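Local coordinates for protein taurocyamine kinase (Schistosoma mansoni, PDB 4WOE) that reversibly transfers a phosphate group between ATP and the guanidino compound taurocyamine, using magnesium as cofactor, at residues S422-T427 with T629-N634; L495-M500 with E585-I590. The protein carries 4 engineered substitutions. All coordinates share one frame; numbering follows the deposited sequence.

Interactions 1 and 2 lie side by side, their centres about 11 Å apart, and both reach the taurocyamine in the second of two approximate repeats. Residues 422-427 of interaction 1 hold the sulfonate end; C631 of interaction 1 and E585 of interaction 2 meet the guanidinium end. Two probable hydrogen bonds couple the contacts directly: C630 N to D586 OD1 at 2.7 Å and T427 O to T498 OG1 at 2.9 Å. Packing of T427 OG1 against F496 CE2 at 3.4 Å adds to this. A nitrate, probably from the crystallisation liquor, touches both contacts between the substrate and ADP, a position consistent with mimicry of the transferred phosphoryl group.

Interaction 1. Residues S422-T427 with T629-N634; sequences SICPRT and TCCPSN. With 3S5 (Taurocyamine), chain F; NO3 (nitrate ion), chain J.
The carbonyl oxygen C630 O is gripped twice by T427: T427 OG1 donates from 2.6 Å, in the carbonyl plane on a lone pair, while T427 N donates from 2.9 Å at 44° above that plane. With chi1 at 63°, T427 OG1 sits between its backbone N and carbonyl carbon, which lets one residue supply both donors. Next along, the proline rings of P425 and P632 touch through their CG atoms at 3.9 Å, and L443 of helix 437-448 packs on both. This pairing joins the N-terminal domain loop to the catalytic domain loop carrying C631, the predicted active-site cysteine of this phosphagen kinase. C631 SG is turned anti to its backbone N (chi1 -177°), lies 3.5 Å from C424 CB and accepts a hydrogen bond from taurocyamine N01 at 3.4 Å. R426 NH1 bonds to P425 O and also to sulfonate O08, and R426 NH2 reaches O09 at 2.8 Å. The R426 guanidinium thus meets the sulfonate at its edge, whereas N01 of the substrate lies 3.4 Å above its plane, over the centre. I423 N and C424 N bind the sulfonate too, I423 N donating to O10 at 3.0 Å.

Interaction 2. Residues L495-M500 with E585-I590; sequences LFPTIM and EDHMRI. With 3S5 (Taurocyamine), chain F; ADP (adenosine-5'-diphosphate), chain D; NO3 (nitrate ion), chain J.
This is a buried loop-to-loop contact in the catalytic domain, centred on H587, where the chain just ahead of strand 588-595 meets the loop between strand 480-489 and helix 502-517. H587 NE2 donates to L495 O at 2.7 Å; the acceptor lies in the imidazole plane, but the donor stands 38° out of the carbonyl plane. The other ring nitrogen, H587 ND1, is hydrogen-bonded to V491 N, so both imidazole nitrogens are engaged. F496 turns its edge toward the imidazole face in an offset edge-to-face pair, planes at 73° and centroids 5.6 Å apart. The P497 ring lies obliquely across the imidazole, its CD 3.7 Å from H587 CD2 and its CG against E585 O. Strand 588-595 belongs to the antiparallel sheet of the phosphagen kinase catalytic domain, and a salt-bridge network of E585, D586 and R589 spans its start. R589 grips D586 OD2 side-on with NE and NH2, NH2 at 2.9 Å and also paired with E585 OE1, while D586 OD1 is taken by C630 N. The same guanidinium sends NH1 to ADP O2B at 3.0 Å. E585, extended with CG anti to its backbone N (chi1 -171°), brings its carboxylate to the taurocyamine guanidinium, where OE2 accepts from N01 at 2.7 Å and OE1 from N03.

Interaction 1. Residues S422-T427 with T629-N634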
loop_
_atom_site.group_PDB
_atom_site.type_symbol
_atom_site.label_atom_id
_atom_site.label_comp_id
_atom_site.label_asym_id
_atom_site.label_seq_id
_atom_site.Cartn_x
_atom_site.Cartn_y
_atom_site.Cartn_z
ATOM N N SER A 422 -2.238 0.707 -16.955
ATOM C CA SER A 422 -0.899 0.368 -17.455
ATOM C C SER A 422 -0.955 -0.504 -18.709
ATOM O O SER A 422 -1.800 -1.395 -18.820
ATOM C CB SER A 422 -0.101 -0.341 -16.354
ATOM O OG SER A 422 0.776 -1.315 -16.878
ATOM N N ILE A 423 -0.040 -0.277 -19.646
ATOM C CA ILE A 423 -0.214 -0.866 -20.968
ATOM C C ILE A 423 0.893 -1.821 -21.402
ATOM O O ILE A 423 0.738 -2.517 -22.412
ATOM C CB ILE A 423 -0.362 0.241 -22.047
ATOM C CG1 ILE A 423 0.950 0.993 -22.255
ATOM C CG2 ILE A 423 -1.466 1.223 -21.670
ATOM C CD1 ILE A 423 0.811 2.188 -23.189
ATOM N N CYS A 424 1.997 -1.860 -20.653
ATOM C CA CYS A 424 3.114 -2.763 -20.953
ATOM C C CYS A 424 3.446 -3.653 -19.753
ATOM O O CYS A 424 3.239 -3.271 -18.603
ATOM C CB CYS A 424 4.370 -1.975 -21.373
ATOM S SG CYS A 424 4.451 -1.376 -23.106
ATOM N N PRO A 425 3.977 -4.848 -20.020
ATOM C CA PRO A 425 4.478 -5.739 -18.963
ATOM C C PRO A 425 5.831 -5.289 -18.380
ATOM O O PRO A 425 6.442 -4.326 -18.876
ATOM C CB PRO A 425 4.628 -7.077 -19.691
ATOM C CG PRO A 425 4.945 -6.682 -21.107
ATOM C CD PRO A 425 4.105 -5.448 -21.362
ATOM N N ARG A 426 6.291 -5.982 -17.342
ATOM C CA ARG A 426 7.634 -5.774 -16.799
ATOM C C ARG A 426 8.344 -7.116 -16.601
ATOM O O ARG A 426 7.978 -7.901 -15.710
ATOM C CB ARG A 426 7.581 -5.010 -15.472
ATOM C CG ARG A 426 6.875 -3.674 -15.546
ATOM C CD ARG A 426 7.718 -2.624 -16.255
ATOM N NE ARG A 426 7.154 -1.304 -16.012
ATOM C CZ ARG A 426 6.109 -0.804 -16.668
ATOM N NH1 ARG A 426 5.530 -1.502 -17.649
ATOM N NH2 ARG A 426 5.654 0.402 -16.354
ATOM N N THR A 427 9.367 -7.372 -17.404
ATOM C CA THR A 427 9.984 -8.700 -17.427
ATOM C C THR A 427 10.871 -8.948 -16.202
ATOM O O THR A 427 11.211 -8.009 -15.491
ATOM C CB THR A 427 10.819 -8.905 -18.698
ATOM O OG1 THR A 427 11.888 -7.963 -18.715
ATOM C CG2 THR A 427 9.962 -8.704 -19.956
ATOM N N THR A 629 16.025 -4.430 -21.601
ATOM C CA THR A 629 15.543 -3.746 -20.421
ATOM C C THR A 629 14.337 -4.469 -19.794
ATOM O O THR A 629 13.801 -5.429 -20.355
ATOM C CB THR A 629 15.152 -2.319 -20.773
ATOM O OG1 THR A 629 14.240 -2.373 -21.872
ATOM C CG2 THR A 629 16.397 -1.520 -21.193
ATOM N N CYS A 630 13.915 -3.979 -18.635
ATOM C CA CYS A 630 12.775 -4.531 -17.907
ATOM C C CYS A 630 11.496 -4.526 -18.751
ATOM O O CYS A 630 10.901 -5.584 -19.013
ATOM C CB CYS A 630 12.552 -3.742 -16.615
ATOM S SG CYS A 630 11.179 -4.372 -15.634
ATOM N N CYS A 631 11.087 -3.327 -19.153
ATOM C CA CYS A 631 9.933 -3.121 -20.014
ATOM C C CYS A 631 10.334 -3.206 -21.493
ATOM O O CYS A 631 11.357 -2.638 -21.886
ATOM C CB CYS A 631 9.301 -1.760 -19.722
ATOM S SG CYS A 631 7.801 -1.401 -20.666
ATOM N N PRO A 632 9.532 -3.913 -22.316
ATOM C CA PRO A 632 9.785 -3.995 -23.767
ATOM C C PRO A 632 9.774 -2.613 -24.474
ATOM O O PRO A 632 10.415 -2.459 -25.523
ATOM C CB PRO A 632 8.629 -4.877 -24.280
ATOM C CG PRO A 632 7.551 -4.762 -23.220
ATOM C CD PRO A 632 8.309 -4.639 -21.924
ATOM N N SER A 633 9.061 -1.635 -23.915
ATOM C CA SER A 633 9.071 -0.267 -24.465
ATOM C C SER A 633 10.457 0.415 -24.466
ATOM O O SER A 633 10.664 1.386 -25.192
ATOM C CB SER A 633 8.098 0.625 -23.689
ATOM O OG SER A 633 8.715 1.134 -22.517
ATOM N N ASN A 634 11.390 -0.088 -23.651
ATOM C CA ASN A 634 12.731 0.499 -23.515
ATOM C C ASN A 634 13.855 -0.316 -24.160
ATOM O O ASN A 634 15.018 -0.225 -23.755
ATOM C CB ASN A 634 13.065 0.697 -22.038
ATOM C CG ASN A 634 12.189 1.745 -21.387
ATOM O OD1 ASN A 634 11.882 2.767 -21.995
ATOM N ND2 ASN A 634 11.759 1.482 -20.145
HETATM N N01 3S5 F . 8.317 1.114 -18.493
HETATM C C02 3S5 F . 7.666 2.118 -17.998
HETATM N N03 3S5 F . 8.166 2.782 -16.990
HETATM N N04 3S5 F . 6.458 2.490 -18.525
HETATM C C05 3S5 F . 5.812 1.827 -19.639
HETATM C C06 3S5 F . 4.371 2.364 -19.787
HETATM S S07 3S5 F . 3.257 1.637 -18.620
HETATM O O08 3S5 F . 3.418 0.128 -18.684
HETATM O O09 3S5 F . 3.577 2.094 -17.213
HETATM O O10 3S5 F . 1.820 2.010 -18.919
HETATM N N NO3 J . 9.804 4.738 -18.377
HETATM O O1 NO3 J . 9.484 5.587 -17.484
HETATM O O2 NO3 J . 10.777 3.942 -18.161
HETATM O O3 NO3 J . 9.163 4.682 -19.486
#

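Interaction 2. Residues L495-M500 with E585-I590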
loop_
_atom_site.group_PDB
_atom_site.type_symbol
_atom_site.label_atom_id
_atom_site.label_comp_id
_atom_site.label_asym_id
_atom_site.label_seq_id
_atom_site.Cartn_x
_atom_site.Cartn_y
_atom_site.Cartn_z
ATOM N N LEU A 495 19.248 -10.792 -12.441
ATOM C CA LEU A 495 17.807 -10.598 -12.568
ATOM C C LEU A 495 17.472 -9.108 -12.524
ATOM O O LEU A 495 18.221 -8.316 -11.968
ATOM C CB LEU A 495 17.051 -11.340 -11.456
ATOM C CG LEU A 495 17.087 -12.873 -11.437
ATOM C CD1 LEU A 495 16.369 -13.442 -10.195
ATOM C CD2 LEU A 495 16.488 -13.439 -12.719
ATOM N N PHE A 496 16.336 -8.738 -13.103
ATOM C CA PHE A 496 15.879 -7.356 -13.130
ATOM C C PHE A 496 15.252 -6.912 -11.793
ATOM O O PHE A 496 14.893 -7.752 -10.970
ATOM C CB PHE A 496 14.879 -7.185 -14.280
ATOM C CG PHE A 496 15.485 -7.387 -15.644
ATOM C CD1 PHE A 496 16.866 -7.323 -15.820
ATOM C CD2 PHE A 496 14.675 -7.643 -16.748
ATOM C CE1 PHE A 496 17.433 -7.517 -17.084
ATOM C CE2 PHE A 496 15.229 -7.824 -18.011
ATOM C CZ PHE A 496 16.607 -7.764 -18.183
ATOM N N PRO A 497 15.111 -5.587 -11.574
ATOM C CA PRO A 497 14.626 -5.082 -10.284
ATOM C C PRO A 497 13.255 -5.585 -9.886
ATOM O O PRO A 497 12.881 -5.424 -8.722
ATOM C CB PRO A 497 14.577 -3.566 -10.497
ATOM C CG PRO A 497 15.622 -3.298 -11.501
ATOM C CD PRO A 497 15.539 -4.480 -12.453
ATOM N N THR A 498 12.524 -6.164 -10.836
ATOM C CA THR A 498 11.202 -6.726 -10.573
ATOM C C THR A 498 11.268 -7.882 -9.575
ATOM O O THR A 498 10.598 -7.860 -8.535
ATOM C CB THR A 498 10.545 -7.224 -11.877
ATOM O OG1 THR A 498 11.518 -7.954 -12.633
ATOM C CG2 THR A 498 10.024 -6.062 -12.706
ATOM N N ILE A 499 12.098 -8.883 -9.876
ATOM C CA ILE A 499 12.076 -10.117 -9.104
ATOM C C ILE A 499 13.409 -10.496 -8.467
ATOM O O ILE A 499 13.479 -11.478 -7.720
ATOM C CB ILE A 499 11.597 -11.294 -9.974
ATOM C CG1 ILE A 499 12.647 -11.635 -11.048
ATOM C CG2 ILE A 499 10.245 -10.957 -10.579
ATOM C CD1 ILE A 499 12.424 -12.975 -11.730
ATOM N N MET A 500 14.452 -9.721 -8.737
ATOM C CA MET A 500 15.765 -9.973 -8.132
ATOM C C MET A 500 15.701 -9.956 -6.591
ATOM O O MET A 500 14.868 -9.278 -5.995
ATOM C CB MET A 500 16.805 -8.950 -8.637
ATOM C CG MET A 500 16.657 -7.516 -8.093
ATOM S SD MET A 500 17.716 -6.286 -8.945
ATOM C CE MET A 500 19.344 -7.015 -8.814
ATOM N N GLU A 585 13.621 1.027 -11.970
ATOM C CA GLU A 585 12.944 0.088 -12.867
ATOM C C GLU A 585 13.960 -0.824 -13.567
ATOM O O GLU A 585 13.777 -2.048 -13.647
ATOM C CB GLU A 585 12.118 0.835 -13.894
ATOM C CG GLU A 585 11.225 -0.049 -14.734
ATOM C CD GLU A 585 10.503 0.734 -15.835
ATOM O OE1 GLU A 585 10.029 1.863 -15.573
ATOM O OE2 GLU A 585 10.415 0.219 -16.967
ATOM N N ASP A 586 15.035 -0.220 -14.073
ATOM C CA ASP A 586 16.149 -0.992 -14.627
ATOM C C ASP A 586 17.368 -0.909 -13.725
ATOM O O ASP A 586 17.410 -0.121 -12.780
ATOM C CB ASP A 586 16.493 -0.511 -16.035
ATOM C CG ASP A 586 15.415 -0.885 -17.053
ATOM O OD1 ASP A 586 15.292 -2.095 -17.331
ATOM O OD2 ASP A 586 14.691 0.009 -17.559
ATOM N N HIS A 587 18.363 -1.726 -14.022
ATOM C CA HIS A 587 19.567 -1.741 -13.222
ATOM C C HIS A 587 20.191 -0.369 -13.148
ATOM O O HIS A 587 20.739 0.013 -12.116
ATOM C CB HIS A 587 20.554 -2.746 -13.790
ATOM C CG HIS A 587 20.123 -4.160 -13.578
ATOM N ND1 HIS A 587 20.582 -5.206 -14.351
ATOM C CD2 HIS A 587 19.261 -4.693 -12.684
ATOM C CE1 HIS A 587 20.019 -6.329 -13.936
ATOM N NE2 HIS A 587 19.218 -6.044 -12.920
ATOM N N MET A 588 20.072 0.359 -14.254
ATOM C CA MET A 588 20.691 1.656 -14.446
ATOM C C MET A 588 19.769 2.531 -15.269
ATOM O O MET A 588 19.082 2.044 -16.177
ATOM C CB MET A 588 22.018 1.523 -15.190
ATOM C CG MET A 588 23.285 1.785 -14.425
ATOM S SD MET A 588 24.608 1.343 -15.563
ATOM C CE MET A 588 24.469 -0.440 -15.652
ATOM N N ARG A 589 19.778 3.821 -14.974
ATOM C CA ARG A 589 19.254 4.812 -15.888
ATOM C C ARG A 589 20.258 5.931 -15.945
ATOM O O ARG A 589 20.506 6.613 -14.952
ATOM C CB ARG A 589 17.894 5.328 -15.451
ATOM C CG ARG A 589 16.809 4.304 -15.624
ATOM C CD ARG A 589 16.540 3.950 -17.105
ATOM N NE ARG A 589 15.416 3.020 -17.195
ATOM C CZ ARG A 589 14.144 3.377 -17.038
ATOM N NH1 ARG A 589 13.832 4.646 -16.814
ATOM N NH2 ARG A 589 13.182 2.466 -17.118
ATOM N N ILE A 590 20.857 6.097 -17.113
ATOM C CA ILE A 590 21.895 7.085 -17.295
ATOM C C ILE A 590 21.272 8.324 -17.924
ATOM O O ILE A 590 20.655 8.254 -18.989
ATOM C CB ILE A 590 23.039 6.508 -18.138
ATOM C CG1 ILE A 590 23.468 5.161 -17.522
ATOM C CG2 ILE A 590 24.185 7.502 -18.236
ATOM C CD1 ILE A 590 24.352 4.287 -18.418
HETATM N N01 3S5 F . 8.317 1.114 -18.493
HETATM C C02 3S5 F . 7.666 2.118 -17.998
HETATM N N03 3S5 F . 8.166 2.782 -16.990
HETATM N N04 3S5 F . 6.458 2.490 -18.525
HETATM C C05 3S5 F . 5.812 1.827 -19.639
HETATM C C06 3S5 F . 4.371 2.364 -19.787
HETATM S S07 3S5 F . 3.257 1.637 -18.620
HETATM O O08 3S5 F . 3.418 0.128 -18.684
HETATM O O09 3S5 F . 3.577 2.094 -17.213
HETATM O O10 3S5 F . 1.820 2.010 -18.919
HETATM P PB ADP D . 12.028 7.808 -17.375
HETATM O O1B ADP D . 13.318 8.501 -17.001
HETATM O O2B ADP D . 11.639 6.708 -16.400
HETATM O O3B ADP D . 11.933 7.381 -18.822
HETATM P PA ADP D . 9.679 9.070 -16.245
HETATM O O1A ADP D . 8.549 9.693 -17.044
HETATM O O2A ADP D . 9.533 7.707 -15.613
HETATM O O3A ADP D . 10.955 9.031 -17.259
HETATM O "O5'" ADP D . 10.076 10.086 -15.045
HETATM C "C5'" ADP D . 11.437 10.330 -14.696
HETATM C "C4'" ADP D . 11.641 11.756 -14.195
HETATM O "O4'" ADP D . 12.320 12.521 -15.193
HETATM C "C3'" ADP D . 10.334 12.483 -13.896
HETATM O "O3'" ADP D . 10.515 13.268 -12.710
HETATM C "C2'" ADP D . 10.155 13.438 -15.052
HETATM O "O2'" ADP D . 9.445 14.604 -14.637
HETATM C "C1'" ADP D . 11.607 13.749 -15.379
HETATM N N9 ADP D . 11.795 14.309 -16.741
HETATM C C8 ADP D . 11.543 13.700 -17.916
HETATM N N7 ADP D . 11.842 14.524 -18.952
HETATM C C5 ADP D . 12.292 15.691 -18.441
HETATM C C6 ADP D . 12.782 16.988 -18.968
HETATM N N6 ADP D . 12.851 17.231 -20.298
HETATM N N1 ADP D . 13.155 17.934 -18.070
HETATM C C2 ADP D . 13.093 17.715 -16.745
HETATM N N3 ADP D . 12.666 16.561 -16.201
HETATM C C4 ADP D . 12.258 15.536 -16.981
HETATM N N NO3 J . 9.804 4.738 -18.377
HETATM O O1 NO3 J . 9.484 5.587 -17.484
HETATM O O2 NO3 J . 10.777 3.942 -18.161
HETATM O O3 NO3 J . 9.163 4.682 -19.486
#